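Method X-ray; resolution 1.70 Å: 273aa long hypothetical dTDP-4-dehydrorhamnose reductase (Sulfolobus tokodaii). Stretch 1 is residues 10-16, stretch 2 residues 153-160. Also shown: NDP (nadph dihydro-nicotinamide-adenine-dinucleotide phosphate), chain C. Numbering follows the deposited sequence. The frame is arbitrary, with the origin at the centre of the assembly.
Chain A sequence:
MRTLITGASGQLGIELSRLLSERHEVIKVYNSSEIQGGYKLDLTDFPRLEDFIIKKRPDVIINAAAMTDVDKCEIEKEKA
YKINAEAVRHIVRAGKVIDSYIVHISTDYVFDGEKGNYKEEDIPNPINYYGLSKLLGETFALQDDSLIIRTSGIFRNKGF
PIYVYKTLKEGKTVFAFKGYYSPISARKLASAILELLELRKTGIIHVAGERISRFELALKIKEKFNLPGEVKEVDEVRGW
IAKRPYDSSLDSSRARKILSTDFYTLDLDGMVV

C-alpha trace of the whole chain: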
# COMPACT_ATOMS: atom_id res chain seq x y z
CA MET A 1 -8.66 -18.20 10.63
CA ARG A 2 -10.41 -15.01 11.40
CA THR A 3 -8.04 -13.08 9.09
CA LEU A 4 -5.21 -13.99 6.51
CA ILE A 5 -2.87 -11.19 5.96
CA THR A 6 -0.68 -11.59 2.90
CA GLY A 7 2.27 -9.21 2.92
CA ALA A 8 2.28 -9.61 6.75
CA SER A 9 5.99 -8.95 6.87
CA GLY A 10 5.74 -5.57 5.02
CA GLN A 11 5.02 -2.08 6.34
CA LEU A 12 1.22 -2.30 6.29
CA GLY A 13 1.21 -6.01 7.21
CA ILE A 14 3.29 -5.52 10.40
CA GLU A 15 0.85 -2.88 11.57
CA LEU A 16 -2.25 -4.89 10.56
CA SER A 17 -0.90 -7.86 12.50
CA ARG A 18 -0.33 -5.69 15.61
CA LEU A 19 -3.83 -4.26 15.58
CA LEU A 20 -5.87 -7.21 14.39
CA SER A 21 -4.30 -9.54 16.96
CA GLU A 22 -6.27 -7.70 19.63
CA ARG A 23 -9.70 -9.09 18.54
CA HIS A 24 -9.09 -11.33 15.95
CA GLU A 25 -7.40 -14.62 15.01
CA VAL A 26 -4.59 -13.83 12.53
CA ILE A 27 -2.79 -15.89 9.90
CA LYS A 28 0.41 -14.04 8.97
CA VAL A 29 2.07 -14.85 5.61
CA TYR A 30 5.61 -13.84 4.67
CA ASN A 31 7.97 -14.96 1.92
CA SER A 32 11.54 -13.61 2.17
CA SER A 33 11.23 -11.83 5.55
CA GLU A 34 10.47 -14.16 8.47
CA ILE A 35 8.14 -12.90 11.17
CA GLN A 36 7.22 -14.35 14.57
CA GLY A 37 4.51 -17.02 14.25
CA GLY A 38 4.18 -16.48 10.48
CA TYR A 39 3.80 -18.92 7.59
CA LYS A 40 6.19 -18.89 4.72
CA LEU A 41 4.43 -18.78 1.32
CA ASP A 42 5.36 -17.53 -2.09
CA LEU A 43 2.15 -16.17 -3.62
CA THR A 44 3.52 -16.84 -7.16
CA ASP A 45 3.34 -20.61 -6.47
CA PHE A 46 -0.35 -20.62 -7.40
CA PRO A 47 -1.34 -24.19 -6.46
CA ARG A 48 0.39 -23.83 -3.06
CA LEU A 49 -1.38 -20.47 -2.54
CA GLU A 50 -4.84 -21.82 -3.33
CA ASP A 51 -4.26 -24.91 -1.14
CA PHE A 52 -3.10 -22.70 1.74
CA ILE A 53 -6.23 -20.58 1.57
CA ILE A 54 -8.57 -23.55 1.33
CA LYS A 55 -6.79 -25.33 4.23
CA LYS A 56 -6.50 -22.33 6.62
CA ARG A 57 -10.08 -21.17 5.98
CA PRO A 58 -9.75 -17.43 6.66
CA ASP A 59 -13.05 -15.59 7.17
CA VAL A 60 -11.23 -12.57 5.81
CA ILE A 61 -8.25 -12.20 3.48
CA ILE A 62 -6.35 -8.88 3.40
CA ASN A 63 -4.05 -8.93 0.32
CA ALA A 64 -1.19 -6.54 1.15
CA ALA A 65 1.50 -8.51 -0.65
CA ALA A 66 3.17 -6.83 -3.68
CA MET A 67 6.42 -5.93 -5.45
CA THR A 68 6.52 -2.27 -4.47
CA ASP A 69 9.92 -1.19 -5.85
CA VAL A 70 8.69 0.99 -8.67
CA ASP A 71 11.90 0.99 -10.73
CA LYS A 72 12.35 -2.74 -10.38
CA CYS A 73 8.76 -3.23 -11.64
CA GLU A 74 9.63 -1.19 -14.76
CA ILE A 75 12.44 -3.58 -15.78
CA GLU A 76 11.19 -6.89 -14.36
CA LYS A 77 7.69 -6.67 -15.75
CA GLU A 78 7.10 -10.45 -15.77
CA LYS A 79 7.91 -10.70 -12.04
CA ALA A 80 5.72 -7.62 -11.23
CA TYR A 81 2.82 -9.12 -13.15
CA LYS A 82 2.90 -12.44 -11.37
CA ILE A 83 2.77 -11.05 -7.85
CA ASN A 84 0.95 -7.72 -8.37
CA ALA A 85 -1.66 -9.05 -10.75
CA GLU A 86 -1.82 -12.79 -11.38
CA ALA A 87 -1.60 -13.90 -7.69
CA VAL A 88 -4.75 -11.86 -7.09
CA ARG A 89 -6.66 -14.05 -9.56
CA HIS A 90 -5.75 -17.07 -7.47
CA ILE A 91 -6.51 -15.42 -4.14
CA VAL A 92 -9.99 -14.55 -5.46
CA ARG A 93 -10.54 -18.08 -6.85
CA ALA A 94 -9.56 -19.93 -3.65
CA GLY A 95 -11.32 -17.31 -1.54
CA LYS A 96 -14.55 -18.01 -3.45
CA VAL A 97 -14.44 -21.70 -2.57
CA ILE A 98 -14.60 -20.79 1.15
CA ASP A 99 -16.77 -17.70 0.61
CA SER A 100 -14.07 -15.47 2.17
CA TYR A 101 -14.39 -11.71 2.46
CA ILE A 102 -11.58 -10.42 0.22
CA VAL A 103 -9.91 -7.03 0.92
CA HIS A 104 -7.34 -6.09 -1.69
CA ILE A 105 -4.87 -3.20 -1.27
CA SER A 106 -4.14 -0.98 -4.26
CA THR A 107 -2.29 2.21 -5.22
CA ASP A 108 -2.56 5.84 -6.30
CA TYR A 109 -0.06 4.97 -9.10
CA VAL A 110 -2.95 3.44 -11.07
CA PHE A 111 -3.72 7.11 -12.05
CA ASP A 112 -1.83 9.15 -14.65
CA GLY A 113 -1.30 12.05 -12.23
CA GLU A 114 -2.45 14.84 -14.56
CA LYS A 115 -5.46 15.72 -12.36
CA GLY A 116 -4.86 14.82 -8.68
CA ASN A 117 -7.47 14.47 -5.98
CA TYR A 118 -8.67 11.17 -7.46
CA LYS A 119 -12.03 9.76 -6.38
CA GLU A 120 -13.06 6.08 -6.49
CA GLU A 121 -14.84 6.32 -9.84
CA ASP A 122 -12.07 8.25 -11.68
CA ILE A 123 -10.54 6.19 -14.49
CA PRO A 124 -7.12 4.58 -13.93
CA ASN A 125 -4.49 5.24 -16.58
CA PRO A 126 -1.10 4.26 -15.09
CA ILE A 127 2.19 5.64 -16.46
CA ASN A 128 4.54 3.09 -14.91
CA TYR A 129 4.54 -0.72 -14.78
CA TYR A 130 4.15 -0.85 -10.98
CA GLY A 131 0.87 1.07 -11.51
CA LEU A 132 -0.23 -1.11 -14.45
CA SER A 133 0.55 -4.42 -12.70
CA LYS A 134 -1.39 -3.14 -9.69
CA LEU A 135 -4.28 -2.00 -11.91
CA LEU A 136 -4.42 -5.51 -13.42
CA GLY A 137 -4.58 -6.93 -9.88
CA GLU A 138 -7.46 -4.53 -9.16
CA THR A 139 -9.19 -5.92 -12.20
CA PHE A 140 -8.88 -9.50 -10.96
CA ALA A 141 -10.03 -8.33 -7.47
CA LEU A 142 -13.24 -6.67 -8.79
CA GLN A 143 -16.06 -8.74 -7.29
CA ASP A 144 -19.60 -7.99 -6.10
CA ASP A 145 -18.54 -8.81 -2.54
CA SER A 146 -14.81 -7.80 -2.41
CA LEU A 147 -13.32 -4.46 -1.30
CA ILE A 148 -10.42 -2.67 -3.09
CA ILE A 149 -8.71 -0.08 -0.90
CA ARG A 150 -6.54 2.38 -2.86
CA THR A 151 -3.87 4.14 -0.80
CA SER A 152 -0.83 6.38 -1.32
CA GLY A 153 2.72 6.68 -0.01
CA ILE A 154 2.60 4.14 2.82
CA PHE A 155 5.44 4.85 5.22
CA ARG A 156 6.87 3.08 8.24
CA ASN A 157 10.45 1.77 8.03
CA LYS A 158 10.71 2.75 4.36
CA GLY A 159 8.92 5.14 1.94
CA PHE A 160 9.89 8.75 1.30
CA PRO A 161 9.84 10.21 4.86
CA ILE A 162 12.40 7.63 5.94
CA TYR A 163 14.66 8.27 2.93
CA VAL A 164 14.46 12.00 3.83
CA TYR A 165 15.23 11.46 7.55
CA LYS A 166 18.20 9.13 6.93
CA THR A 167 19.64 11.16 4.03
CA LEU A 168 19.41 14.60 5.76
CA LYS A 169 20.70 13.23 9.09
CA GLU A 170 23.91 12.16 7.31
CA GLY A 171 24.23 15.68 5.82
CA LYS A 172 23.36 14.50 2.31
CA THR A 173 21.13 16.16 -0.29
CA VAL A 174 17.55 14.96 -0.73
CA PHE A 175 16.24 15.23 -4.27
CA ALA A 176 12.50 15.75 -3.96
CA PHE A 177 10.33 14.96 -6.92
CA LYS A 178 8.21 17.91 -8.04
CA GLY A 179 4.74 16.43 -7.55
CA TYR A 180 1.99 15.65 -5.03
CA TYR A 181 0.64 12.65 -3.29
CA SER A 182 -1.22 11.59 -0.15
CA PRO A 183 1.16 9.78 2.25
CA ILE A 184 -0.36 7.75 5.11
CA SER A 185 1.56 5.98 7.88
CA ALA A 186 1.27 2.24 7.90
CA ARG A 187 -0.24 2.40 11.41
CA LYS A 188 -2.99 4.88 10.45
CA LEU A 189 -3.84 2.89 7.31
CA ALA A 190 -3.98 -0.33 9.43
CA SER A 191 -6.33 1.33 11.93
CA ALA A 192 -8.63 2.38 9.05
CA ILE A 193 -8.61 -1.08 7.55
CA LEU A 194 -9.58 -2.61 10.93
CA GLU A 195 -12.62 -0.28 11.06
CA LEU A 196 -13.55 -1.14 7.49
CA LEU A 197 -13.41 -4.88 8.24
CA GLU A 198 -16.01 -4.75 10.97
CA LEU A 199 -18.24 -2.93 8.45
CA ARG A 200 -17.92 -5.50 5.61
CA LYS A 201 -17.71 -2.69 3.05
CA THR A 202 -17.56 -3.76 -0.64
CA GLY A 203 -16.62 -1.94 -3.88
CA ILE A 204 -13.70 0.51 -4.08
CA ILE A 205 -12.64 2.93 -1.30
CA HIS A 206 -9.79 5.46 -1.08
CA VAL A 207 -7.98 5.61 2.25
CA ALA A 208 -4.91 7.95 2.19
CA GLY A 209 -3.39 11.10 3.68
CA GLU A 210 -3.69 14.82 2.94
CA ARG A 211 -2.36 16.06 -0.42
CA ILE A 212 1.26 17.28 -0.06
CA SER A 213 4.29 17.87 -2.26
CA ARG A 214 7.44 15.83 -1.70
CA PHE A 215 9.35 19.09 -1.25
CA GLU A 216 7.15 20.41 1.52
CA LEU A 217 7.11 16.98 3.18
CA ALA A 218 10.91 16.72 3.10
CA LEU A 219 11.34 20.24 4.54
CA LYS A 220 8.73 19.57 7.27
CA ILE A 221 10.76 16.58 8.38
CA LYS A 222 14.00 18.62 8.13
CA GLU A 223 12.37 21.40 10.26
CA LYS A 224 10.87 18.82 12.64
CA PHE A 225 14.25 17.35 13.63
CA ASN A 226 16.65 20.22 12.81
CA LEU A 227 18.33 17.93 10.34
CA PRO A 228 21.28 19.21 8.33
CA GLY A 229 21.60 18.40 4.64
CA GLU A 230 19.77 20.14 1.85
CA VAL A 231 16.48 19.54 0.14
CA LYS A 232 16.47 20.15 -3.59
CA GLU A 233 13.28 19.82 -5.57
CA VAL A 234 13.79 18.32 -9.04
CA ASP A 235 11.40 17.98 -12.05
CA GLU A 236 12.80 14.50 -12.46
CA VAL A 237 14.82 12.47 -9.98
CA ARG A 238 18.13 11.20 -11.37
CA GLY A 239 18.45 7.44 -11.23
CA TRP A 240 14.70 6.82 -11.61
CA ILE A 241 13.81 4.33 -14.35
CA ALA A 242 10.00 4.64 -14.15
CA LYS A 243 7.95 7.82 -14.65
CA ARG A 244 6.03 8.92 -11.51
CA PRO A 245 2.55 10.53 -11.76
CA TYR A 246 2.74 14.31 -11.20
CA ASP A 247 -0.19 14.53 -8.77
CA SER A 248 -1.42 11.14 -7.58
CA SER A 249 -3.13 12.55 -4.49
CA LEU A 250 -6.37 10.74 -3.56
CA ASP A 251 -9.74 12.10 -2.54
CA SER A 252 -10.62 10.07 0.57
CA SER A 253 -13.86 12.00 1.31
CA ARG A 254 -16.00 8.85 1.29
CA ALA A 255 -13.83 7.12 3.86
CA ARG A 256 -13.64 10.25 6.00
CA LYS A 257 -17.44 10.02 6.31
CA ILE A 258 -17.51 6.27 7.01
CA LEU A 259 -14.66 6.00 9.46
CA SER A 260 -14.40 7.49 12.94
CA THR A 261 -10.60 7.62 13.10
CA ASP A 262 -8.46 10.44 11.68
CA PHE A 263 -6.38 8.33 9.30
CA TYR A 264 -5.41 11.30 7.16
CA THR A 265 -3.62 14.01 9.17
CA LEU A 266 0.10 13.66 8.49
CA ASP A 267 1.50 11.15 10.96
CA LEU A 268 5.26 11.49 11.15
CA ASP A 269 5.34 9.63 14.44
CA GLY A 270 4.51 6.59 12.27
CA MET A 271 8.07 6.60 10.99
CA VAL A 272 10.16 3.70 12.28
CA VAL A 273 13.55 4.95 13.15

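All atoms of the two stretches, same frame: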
# COMPACT_ATOMS: atom_id res chain seq x y z
N GLY A 10 5.44 -6.89 5.63
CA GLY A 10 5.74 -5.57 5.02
C GLY A 10 5.26 -4.46 5.96
O GLY A 10 4.79 -4.71 7.07
N GLN A 11 5.32 -3.22 5.47
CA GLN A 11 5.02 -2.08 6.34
C GLN A 11 3.59 -2.11 6.86
O GLN A 11 3.35 -2.07 8.08
CB GLN A 11 5.22 -0.78 5.59
CG GLN A 11 6.58 -0.53 4.97
CD GLN A 11 6.68 0.87 4.43
OE1 GLN A 11 6.12 1.19 3.35
NE2 GLN A 11 7.44 1.69 5.11
N LEU A 12 2.63 -2.23 5.94
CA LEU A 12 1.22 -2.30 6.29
C LEU A 12 0.95 -3.60 7.05
O LEU A 12 0.33 -3.57 8.09
CB LEU A 12 0.34 -2.20 5.04
CG LEU A 12 -1.14 -2.39 5.36
CD1 LEU A 12 -1.62 -1.28 6.35
CD2 LEU A 12 -1.90 -2.26 4.04
N GLY A 13 1.48 -4.74 6.57
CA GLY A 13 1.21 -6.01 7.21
C GLY A 13 1.63 -6.08 8.67
O GLY A 13 0.92 -6.63 9.47
N ILE A 14 2.82 -5.56 9.00
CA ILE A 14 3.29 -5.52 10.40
C ILE A 14 2.25 -4.84 11.29
O ILE A 14 1.89 -5.35 12.35
CB ILE A 14 4.64 -4.86 10.53
CG1 ILE A 14 5.67 -5.81 9.89
CG2 ILE A 14 5.03 -4.63 12.03
CD1 ILE A 14 7.01 -5.19 9.64
N GLU A 15 1.79 -3.67 10.82
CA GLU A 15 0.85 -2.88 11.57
C GLU A 15 -0.54 -3.54 11.64
O GLU A 15 -1.16 -3.55 12.71
CB GLU A 15 0.81 -1.45 11.02
CG GLU A 15 2.17 -0.72 11.16
CD GLU A 15 2.65 -0.64 12.59
OE1 GLU A 15 1.81 -0.42 13.50
OE2 GLU A 15 3.88 -0.78 12.83
N LEU A 16 -1.02 -4.09 10.53
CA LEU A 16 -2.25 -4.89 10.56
C LEU A 16 -2.18 -6.03 11.57
O LEU A 16 -3.10 -6.25 12.32
CB LEU A 16 -2.54 -5.50 9.18
CG LEU A 16 -3.02 -4.56 8.07
CD1 LEU A 16 -3.05 -5.19 6.66
CD2 LEU A 16 -4.42 -4.04 8.45
N GLY A 153 1.55 6.27 -0.79
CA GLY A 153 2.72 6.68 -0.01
C GLY A 153 2.79 6.09 1.38
O GLY A 153 3.17 6.75 2.34
N ILE A 154 2.47 4.79 1.52
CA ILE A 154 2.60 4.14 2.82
C ILE A 154 4.01 4.28 3.34
O ILE A 154 4.97 3.92 2.64
CB ILE A 154 2.26 2.62 2.78
CG1 ILE A 154 0.83 2.39 2.27
CG2 ILE A 154 2.42 2.02 4.19
CD1 ILE A 154 0.49 0.86 2.15
N PHE A 155 4.12 4.74 4.58
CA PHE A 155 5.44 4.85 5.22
C PHE A 155 5.51 4.29 6.62
O PHE A 155 4.58 4.38 7.41
CB PHE A 155 5.98 6.27 5.16
CG PHE A 155 5.19 7.27 6.01
CD1 PHE A 155 4.17 8.01 5.44
CD2 PHE A 155 5.50 7.46 7.36
CE1 PHE A 155 3.41 8.92 6.20
CE2 PHE A 155 4.77 8.40 8.14
CZ PHE A 155 3.73 9.12 7.56
N ARG A 156 6.65 3.65 6.94
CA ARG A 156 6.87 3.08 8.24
C ARG A 156 8.40 3.05 8.36
O ARG A 156 9.01 4.09 8.66
CB ARG A 156 6.26 1.69 8.37
CG ARG A 156 6.36 1.09 9.76
CD ARG A 156 5.79 -0.32 9.85
NE ARG A 156 5.99 -0.84 11.18
CZ ARG A 156 7.13 -1.41 11.58
NH1 ARG A 156 8.14 -1.55 10.72
NH2 ARG A 156 7.27 -1.84 12.83
N ASN A 157 8.99 1.90 8.06
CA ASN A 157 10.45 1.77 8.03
C ASN A 157 11.06 2.05 6.64
O ASN A 157 12.29 2.05 6.47
CB ASN A 157 10.81 0.34 8.46
CG ASN A 157 10.03 -0.68 7.65
OD1 ASN A 157 8.81 -0.80 7.77
ND2 ASN A 157 10.73 -1.45 6.84
N LYS A 158 10.22 2.22 5.62
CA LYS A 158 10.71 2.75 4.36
C LYS A 158 9.72 3.79 3.80
O LYS A 158 8.96 4.35 4.58
CB LYS A 158 11.05 1.63 3.37
CG LYS A 158 9.90 0.79 2.99
CD LYS A 158 10.31 -0.31 2.01
CE LYS A 158 9.11 -1.18 1.62
NZ LYS A 158 9.55 -2.28 0.64
N GLY A 159 9.78 4.08 2.51
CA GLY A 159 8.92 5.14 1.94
C GLY A 159 9.69 6.44 2.06
O GLY A 159 10.74 6.49 2.68
N PHE A 160 9.16 7.48 1.44
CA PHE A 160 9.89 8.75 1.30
C PHE A 160 10.30 9.41 2.63
O PHE A 160 11.47 9.87 2.74
CB PHE A 160 9.06 9.69 0.42
CG PHE A 160 9.73 10.99 0.12
CD1 PHE A 160 10.90 11.03 -0.62
CD2 PHE A 160 9.19 12.18 0.57
CE1 PHE A 160 11.54 12.26 -0.90
CE2 PHE A 160 9.81 13.40 0.27
CZ PHE A 160 10.97 13.42 -0.45
PA NDP C . 6.15 -3.69 1.48
O1A NDP C . 7.10 -3.56 0.36
O2A NDP C . 6.66 -3.20 2.78
O5B NDP C . 5.67 -5.18 1.67
C5B NDP C . 5.50 -6.04 0.55
C4B NDP C . 4.99 -7.34 1.12
O4B NDP C . 4.67 -8.18 0.01
C3B NDP C . 6.00 -8.04 2.02
O3B NDP C . 5.32 -8.57 3.12
C2B NDP C . 6.50 -9.16 1.10
O2B NDP C . 6.89 -10.24 1.89
C1B NDP C . 5.23 -9.45 0.32
N9A NDP C . 5.51 -10.17 -0.92
C8A NDP C . 6.13 -9.69 -2.03
N7A NDP C . 6.22 -10.69 -2.95
C5A NDP C . 5.67 -11.79 -2.41
C6A NDP C . 5.50 -13.10 -2.88
N6A NDP C . 6.04 -13.47 -4.07
N1A NDP C . 4.90 -13.99 -2.03
C2A NDP C . 4.45 -13.66 -0.76
N3A NDP C . 4.63 -12.38 -0.30
C4A NDP C . 5.24 -11.49 -1.11
O3 NDP C . 4.83 -2.93 0.92
PN NDP C . 3.82 -1.98 1.76
O1N NDP C . 3.45 -2.51 3.05
O2N NDP C . 4.44 -0.65 1.62
O5D NDP C . 2.57 -1.99 0.76
C5D NDP C . 1.37 -2.68 1.10
C4D NDP C . 0.35 -2.63 -0.02
O4D NDP C . 0.04 -1.27 -0.27
C3D NDP C . 0.83 -3.21 -1.35
O3D NDP C . -0.33 -3.74 -1.93
C2D NDP C . 1.29 -2.00 -2.13
O2D NDP C . 1.24 -2.26 -3.52
C1D NDP C . 0.23 -0.97 -1.65
N1N NDP C . 0.73 0.40 -1.81
C2N NDP C . 1.98 0.69 -1.34
C3N NDP C . 2.46 1.99 -1.28
C7N NDP C . 3.83 2.24 -0.74
O7N NDP C . 4.40 3.52 -0.89
N7N NDP C . 4.50 1.25 -0.14
C4N NDP C . 1.60 3.15 -1.76
C5N NDP C . 0.25 2.73 -2.30
C6N NDP C . -0.12 1.38 -2.29
P2B NDP C . 8.48 -10.59 2.20
O1X NDP C . 8.37 -11.47 3.38
O2X NDP C . 9.21 -9.31 2.45
O3X NDP C . 9.11 -11.29 0.97

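A recurring principle in dinucleotide-binding folds is that the start of a helix can serve two masters: its free backbone amides hold the cofactor phosphates, while its side chains contact a loop that arrives from far along the sequence. The reductase from Sulfolobus tokodaii offers a compact example, in which a helix beginning at Gln-11 meets the loop around Arg-156, at least 141 residues away in sequence, and the two bury 423 Å² between them.

The charged interaction is the most clearly defined. Arg-156 directs its CA-to-CB bond toward the helix and runs out with its first three chi angles all t, so that the guanidinium reaches Glu-15, one turn beyond Gln-11. NE of Arg-156 lies 2.7 Å from OE2 of Glu-15, a salt bridge that is also a hydrogen bond, with an angle at the hydrogen of 174°. The carboxylate oxygen sits near the guanidinium plane, where the N-H bonds point, and this agrees with the nearly linear geometry. The arginine is held on its own side as well, since NH1 of Arg-156 donates to OD1 of Asn-157 at 3.1 Å. One face of the guanidinium is left to an apolar neighbor: CG2 of Ile-14 packs over it, 3.7 Å from NH2 of Arg-156.

The polar contacts of Gln-11 are of a different kind, a side-chain amide set among backbone groups. Gln-11 has the largest area covered by the other stretch, 146 Å², although its CA-to-CB bond points sideways; the m, t conformation of chi1 and chi2 carries the amide into the bend of the loop. There NE2 of Gln-11 is 2.8 Å from N of Arg-156 and 2.9 Å from N of Lys-158, while OE1 of Gln-11 is 3.0 Å from O of Ile-154. Nitrogen facing nitrogen and oxygen facing oxygen suggest that the amide is modeled turned over. Across the same bend the loop has a weak hydrogen bond of its own, from N of Arg-156 to O of Lys-158 at 3.4 Å.

Apolar packing plays a smaller part. CB of Leu-12 lies 4.2 Å from CD1 of Ile-154, whose CA-to-CB bond points toward the helix. That same CD1 of Ile-154 comes within 3.3 Å of O4D of NDP, so the isoleucine touches both helix and cofactor.

The cofactor links the two stretches further. At the helix start, N of Gln-11 donates to O2A of NDP and N of Leu-12 to O1N of NDP, each at 3.0 Å; amides in the first turn lack a helical carbonyl partner and are free to do so. From the loop, NZ of Lys-158 donates to O1A of NDP at 2.8 Å, at the end of a side chain extended beyond chi1. Gly-10, the N-cap residue, leaves room for this arrangement: an ideal CB there would fall 2.1 Å from O5B of NDP.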